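Side-chain contacts in uncharacterized protein NMB1681 (Neisseria meningitidis, PDB 3MW6), which probably binds RNA as a FinO-like RNA chaperone of the ProQ/FinO family: residues A[37-40]-A[41-44]; A[89-92]-A[93-97]. All coordinates share one frame; numbering follows the deposited sequence. Where two conformers were deposited one is given.

Interaction 1 of 2, residues A[37-40]-A[41-44]; sequences KYDV and FKRF
Y38 and F41 meet on the buried side of the turn, where CD1 of F41 is 3.8 Å from CB of Y38, which sits at the F41 ring edge near its plane. The same CD1 is 3.7 Å from CG2 of V40, which approaches obliquely. In V40, chi1 of -64° sets CG2 between the backbone N and the carbonyl carbon, from where it meets the ring. Beyond the turn, H74 meets the F41 ring edge-to-face and stacks on F44, while L55 of helix 51-58 touches both Y38 and F41.

The backbone bonds define the single turn. Y38 O accepts from K42 N at 3.0 Å with a nearly straight N-H...O angle of 164°, and more weakly from F41 N. D39 O accepts from R43 N at 2.9 Å.

On the polar side, R43 has two conformers. In the one described, its chain bends at chi2 and chi3, CB of D39 lies over one face of the guanidinium, and OD1 of D39 forms a salt bridge to NH1 of R43 at 2.9 Å. The bridge is this one pair, with carboxylate and guanidinium planes steeply inclined at 74° rather than coplanar as in a two-pronged bridge; given the second conformer, it may not be permanent. OD2 of D39 is 4.2 Å from NZ of K42, too far for a salt bridge, though the charge may add some attraction. That ammonium is hydrogen-bonded to the carbonyl of Y35, near the end of helix 23-37.

Y38 both leaves helix 23-37 and occupies the N-cap position of helix 39-42. F44, with positive phi, is the C-prime residue at the other end, where F44 N bonds to F41 O and K45 N to V40 O: a Schellman motif closing a very short helix within the ProQ/FinO domain.

Interaction 2 of 2, residues A[89-92]-A[93-97]; sequences KRFD and LNNRF
The F97 ring has CG of K89 over the centre of one face, a CH-pi contact 4.0 Å from the centroid, and CZ of F91 in plane at its edge. That edge is directed at the face of F91 in an offset edge-to-face pair, with planes at 72° and CZ of F91 3.5 Å from CE1 of F97. Backbone C of N95 lies in plane at the F91 ring edge, and N95 OD1 comes obliquely to 3.5 Å from F91 CD1; this oxygen accepts a hydrogen bond from K45, which also makes a cation-pi contact with F91.

In the polar part, chi1 of 64° turns the D92 carboxylate over the turn, where OD2 accepts from N94 N at 2.8 Å and R96 N at 3.1 Å, from opposite faces of its plane. N95 N closes the type I turn on D92 O at 3.0 Å, and D92 N bonds to R96 O. A water donates to both OD1 of D92 and F97 O.

F91 and F97 form an antiparallel non-hydrogen-bonded pair, marking a hairpin. D92 ties its connection by side-chain as well as main-chain bonds. Two backbone N-H groups and a water donating to one carboxylate would probably stabilise its anionic form.

From the N terminus, interaction 1 comes first, forming the short helix 39-42 that follows helix 23-37. Interaction 2 closes later, where the loop after strand 89-91 returns as antiparallel strand 97-100. The two are in series, neither nested nor crossed, with helices 51-58, 64-76 and 78-86 between them in the chain. In space their centres are about 10 Å apart and they touch: CG1 of V40 packs 3.6 Å from CB of F91, and CB of D39 lies 3.2 Å from ND2 of N95. L93 also touches F41. The hairpin turn thus packs against the short helix, bringing together two parts of the fold distant in sequence.

Interaction 1 of 2, residues A[37-40]-A[41-44]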
loop_
_atom_site.group_PDB
_atom_site.type_symbol
_atom_site.label_atom_id
_atom_site.label_comp_id
_atom_site.label_asym_id
_atom_site.label_seq_id
_atom_site.Cartn_x
_atom_site.Cartn_y
_atom_site.Cartn_z
ATOM N N LYS A 37 15.555 14.240 6.969
ATOM C CA LYS A 37 16.453 13.238 7.527
ATOM C C LYS A 37 16.462 11.886 6.804
ATOM O O LYS A 37 17.502 11.239 6.714
ATOM C CB LYS A 37 16.143 13.016 9.007
ATOM C CG LYS A 37 16.900 11.836 9.587
ATOM C CD LYS A 37 16.754 11.764 11.090
ATOM C CE LYS A 37 17.602 10.642 11.656
ATOM N NZ LYS A 37 17.714 10.751 13.133
ATOM N N TYR A 38 15.313 11.452 6.296
ATOM C CA TYR A 38 15.192 10.082 5.796
ATOM C C TYR A 38 15.098 10.025 4.291
ATOM O O TYR A 38 14.121 10.486 3.715
ATOM C CB TYR A 38 13.966 9.381 6.408
ATOM C CG TYR A 38 14.074 9.212 7.892
ATOM C CD1 TYR A 38 13.243 9.915 8.747
ATOM C CD2 TYR A 38 15.041 8.377 8.450
ATOM C CE1 TYR A 38 13.349 9.775 10.121
ATOM C CE2 TYR A 38 15.155 8.233 9.824
ATOM C CZ TYR A 38 14.299 8.935 10.648
ATOM O OH TYR A 38 14.390 8.813 12.008
ATOM N N ASP A 39 16.099 9.424 3.657
ATOM C CA ASP A 39 16.088 9.265 2.211
ATOM C C ASP A 39 14.907 8.435 1.672
ATOM O O ASP A 39 14.411 8.716 0.585
ATOM C CB ASP A 39 17.425 8.710 1.713
ATOM C CG ASP A 39 18.429 9.810 1.407
ATOM O OD1 ASP A 39 18.692 10.056 0.206
ATOM O OD2 ASP A 39 18.939 10.444 2.362
ATOM N N VAL A 40 14.452 7.417 2.401
ATOM C CA VAL A 40 13.312 6.644 1.894
ATOM C C VAL A 40 12.085 7.537 1.716
ATOM O O VAL A 40 11.291 7.332 0.810
ATOM C CB VAL A 40 12.954 5.426 2.763
ATOM C CG1 VAL A 40 14.098 4.425 2.760
ATOM C CG2 VAL A 40 12.587 5.859 4.182
ATOM N N PHE A 41 11.938 8.544 2.566
ATOM C CA PHE A 41 10.858 9.507 2.383
ATOM C C PHE A 41 11.161 10.533 1.303
ATOM O O PHE A 41 10.327 10.802 0.456
ATOM C CB PHE A 41 10.503 10.177 3.703
ATOM C CG PHE A 41 9.712 9.285 4.614
ATOM C CD1 PHE A 41 10.349 8.458 5.529
ATOM C CD2 PHE A 41 8.333 9.220 4.507
ATOM C CE1 PHE A 41 9.615 7.614 6.356
ATOM C CE2 PHE A 41 7.590 8.371 5.334
ATOM C CZ PHE A 41 8.241 7.573 6.256
ATOM N N LYS A 42 12.363 11.088 1.313
ATOM C CA LYS A 42 12.709 12.137 0.363
ATOM C C LYS A 42 12.622 11.619 -1.071
ATOM O O LYS A 42 12.248 12.348 -1.993
ATOM C CB LYS A 42 14.120 12.679 0.676
ATOM C CG LYS A 42 14.672 13.676 -0.334
ATOM C CD LYS A 42 16.179 13.963 -0.091
ATOM C CE LYS A 42 16.438 14.869 1.122
ATOM N NZ LYS A 42 16.825 14.123 2.363
ATOM N N ARG A 43 12.951 10.345 -1.254
ATOM C CA ARG A 43 12.954 9.746 -2.586
ATOM C C ARG A 43 11.728 8.871 -2.887
ATOM O O ARG A 43 11.673 8.212 -3.916
ATOM C CB ARG A 43 14.250 8.964 -2.805
ATOM C CG ARG A 43 15.455 9.865 -2.999
ATOM C CD ARG A 43 16.586 9.504 -2.058
ATOM N NE ARG A 43 17.243 8.252 -2.429
ATOM C CZ ARG A 43 18.547 8.127 -2.641
ATOM N NH1 ARG A 43 19.341 9.184 -2.515
ATOM N NH2 ARG A 43 19.056 6.945 -2.972
ATOM N N PHE A 44 10.741 8.877 -1.991
ATOM C CA PHE A 44 9.496 8.135 -2.209
ATOM C C PHE A 44 9.750 6.697 -2.620
ATOM O O PHE A 44 9.321 6.256 -3.686
ATOM C CB PHE A 44 8.609 8.841 -3.256
ATOM C CG PHE A 44 7.938 10.078 -2.738
ATOM C CD1 PHE A 44 8.619 11.282 -2.688
ATOM C CD2 PHE A 44 6.631 10.028 -2.271
ATOM C CE1 PHE A 44 8.010 12.425 -2.185
ATOM C CE2 PHE A 44 6.007 11.166 -1.777
ATOM C CZ PHE A 44 6.704 12.368 -1.731
#

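Interaction 2 of 2, residues A[89-92]-A[93-97]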
loop_
_atom_site.group_PDB
_atom_site.type_symbol
_atom_site.label_atom_id
_atom_site.label_comp_id
_atom_site.label_asym_id
_atom_site.label_seq_id
_atom_site.Cartn_x
_atom_site.Cartn_y
_atom_site.Cartn_z
ATOM N N LYS A 89 11.341 -3.776 -4.232
ATOM C CA LYS A 89 11.531 -3.917 -2.783
ATOM C C LYS A 89 10.960 -2.769 -1.963
ATOM O O LYS A 89 10.836 -1.643 -2.439
ATOM C CB LYS A 89 13.027 -4.032 -2.459
ATOM C CG LYS A 89 13.691 -5.296 -2.977
ATOM C CD LYS A 89 13.381 -6.425 -2.037
ATOM C CE LYS A 89 14.091 -7.693 -2.444
ATOM N NZ LYS A 89 13.837 -8.753 -1.432
ATOM N N ARG A 90 10.625 -3.061 -0.715
ATOM C CA ARG A 90 10.336 -2.015 0.246
ATOM C C ARG A 90 11.563 -1.725 1.109
ATOM O O ARG A 90 12.447 -2.572 1.257
ATOM C CB ARG A 90 9.151 -2.408 1.118
ATOM C CG ARG A 90 7.856 -2.553 0.357
ATOM C CD ARG A 90 6.690 -2.966 1.284
ATOM N NE ARG A 90 5.459 -2.986 0.512
ATOM C CZ ARG A 90 4.635 -1.952 0.420
ATOM N NH1 ARG A 90 4.899 -0.826 1.066
ATOM N NH2 ARG A 90 3.552 -2.038 -0.324
ATOM N N PHE A 91 11.607 -0.528 1.685
ATOM C CA PHE A 91 12.794 -0.044 2.379
ATOM C C PHE A 91 12.463 0.402 3.803
ATOM O O PHE A 91 11.420 1.017 4.027
ATOM C CB PHE A 91 13.397 1.133 1.603
ATOM C CG PHE A 91 13.975 0.750 0.274
ATOM C CD1 PHE A 91 15.347 0.699 0.088
ATOM C CD2 PHE A 91 13.141 0.430 -0.794
ATOM C CE1 PHE A 91 15.892 0.333 -1.136
ATOM C CE2 PHE A 91 13.668 0.062 -2.016
ATOM C CZ PHE A 91 15.057 0.022 -2.195
ATOM N N ASP A 92 13.343 0.104 4.764
ATOM C CA ASP A 92 13.132 0.548 6.151
ATOM C C ASP A 92 13.740 1.932 6.367
ATOM O O ASP A 92 14.236 2.538 5.408
ATOM C CB ASP A 92 13.646 -0.475 7.174
ATOM C CG ASP A 92 15.150 -0.689 7.103
ATOM O OD1 ASP A 92 15.609 -1.755 7.577
ATOM O OD2 ASP A 92 15.874 0.184 6.565
ATOM N N LEU A 93 13.674 2.447 7.593
ATOM C CA LEU A 93 14.204 3.788 7.888
ATOM C C LEU A 93 15.673 3.945 7.541
ATOM O O LEU A 93 16.142 5.062 7.331
ATOM C CB LEU A 93 14.005 4.166 9.360
ATOM C CG LEU A 93 12.583 4.577 9.707
ATOM C CD1 LEU A 93 12.498 5.148 11.133
ATOM C CD2 LEU A 93 12.081 5.589 8.684
ATOM N N ASN A 94 16.395 2.829 7.457
ATOM C CA ASN A 94 17.830 2.864 7.177
ATOM C C ASN A 94 18.167 2.612 5.724
ATOM O O ASN A 94 19.305 2.265 5.388
ATOM C CB ASN A 94 18.562 1.847 8.050
ATOM C CG ASN A 94 18.499 2.199 9.519
ATOM O OD1 ASN A 94 18.483 3.378 9.885
ATOM N ND2 ASN A 94 18.449 1.182 10.370
ATOM N N ASN A 95 17.171 2.775 4.863
ATOM C CA ASN A 95 17.366 2.571 3.439
ATOM C C ASN A 95 17.872 1.172 3.114
ATOM O O ASN A 95 18.640 0.977 2.180
ATOM C CB ASN A 95 18.291 3.640 2.865
ATOM C CG ASN A 95 17.729 4.274 1.611
ATOM O OD1 ASN A 95 17.021 3.628 0.835
ATOM N ND2 ASN A 95 18.028 5.551 1.409
ATOM N N ARG A 96 17.424 0.187 3.879
ATOM C CA ARG A 96 17.763 -1.190 3.568
ATOM C C ARG A 96 16.530 -1.966 3.131
ATOM O O ARG A 96 15.422 -1.676 3.564
ATOM C CB ARG A 96 18.420 -1.858 4.769
ATOM C CG ARG A 96 19.727 -1.183 5.164
ATOM C CD ARG A 96 20.719 -2.161 5.781
ATOM N NE ARG A 96 22.036 -1.553 5.952
ATOM C CZ ARG A 96 23.121 -1.908 5.266
ATOM N NH1 ARG A 96 23.052 -2.881 4.366
ATOM N NH2 ARG A 96 24.281 -1.299 5.492
ATOM N N PHE A 97 16.732 -2.943 2.258
ATOM C CA PHE A 97 15.660 -3.829 1.846
ATOM C C PHE A 97 14.912 -4.372 3.054
ATOM O O PHE A 97 15.515 -4.806 4.019
ATOM C CB PHE A 97 16.213 -4.987 1.012
ATOM C CG PHE A 97 16.740 -4.571 -0.342
ATOM C CD1 PHE A 97 16.363 -3.364 -0.911
ATOM C CD2 PHE A 97 17.613 -5.391 -1.042
ATOM C CE1 PHE A 97 16.857 -2.982 -2.148
ATOM C CE2 PHE A 97 18.108 -5.013 -2.290
ATOM C CZ PHE A 97 17.724 -3.810 -2.842
HETATM O O HOH W 1 16.134 -4.359 6.860
#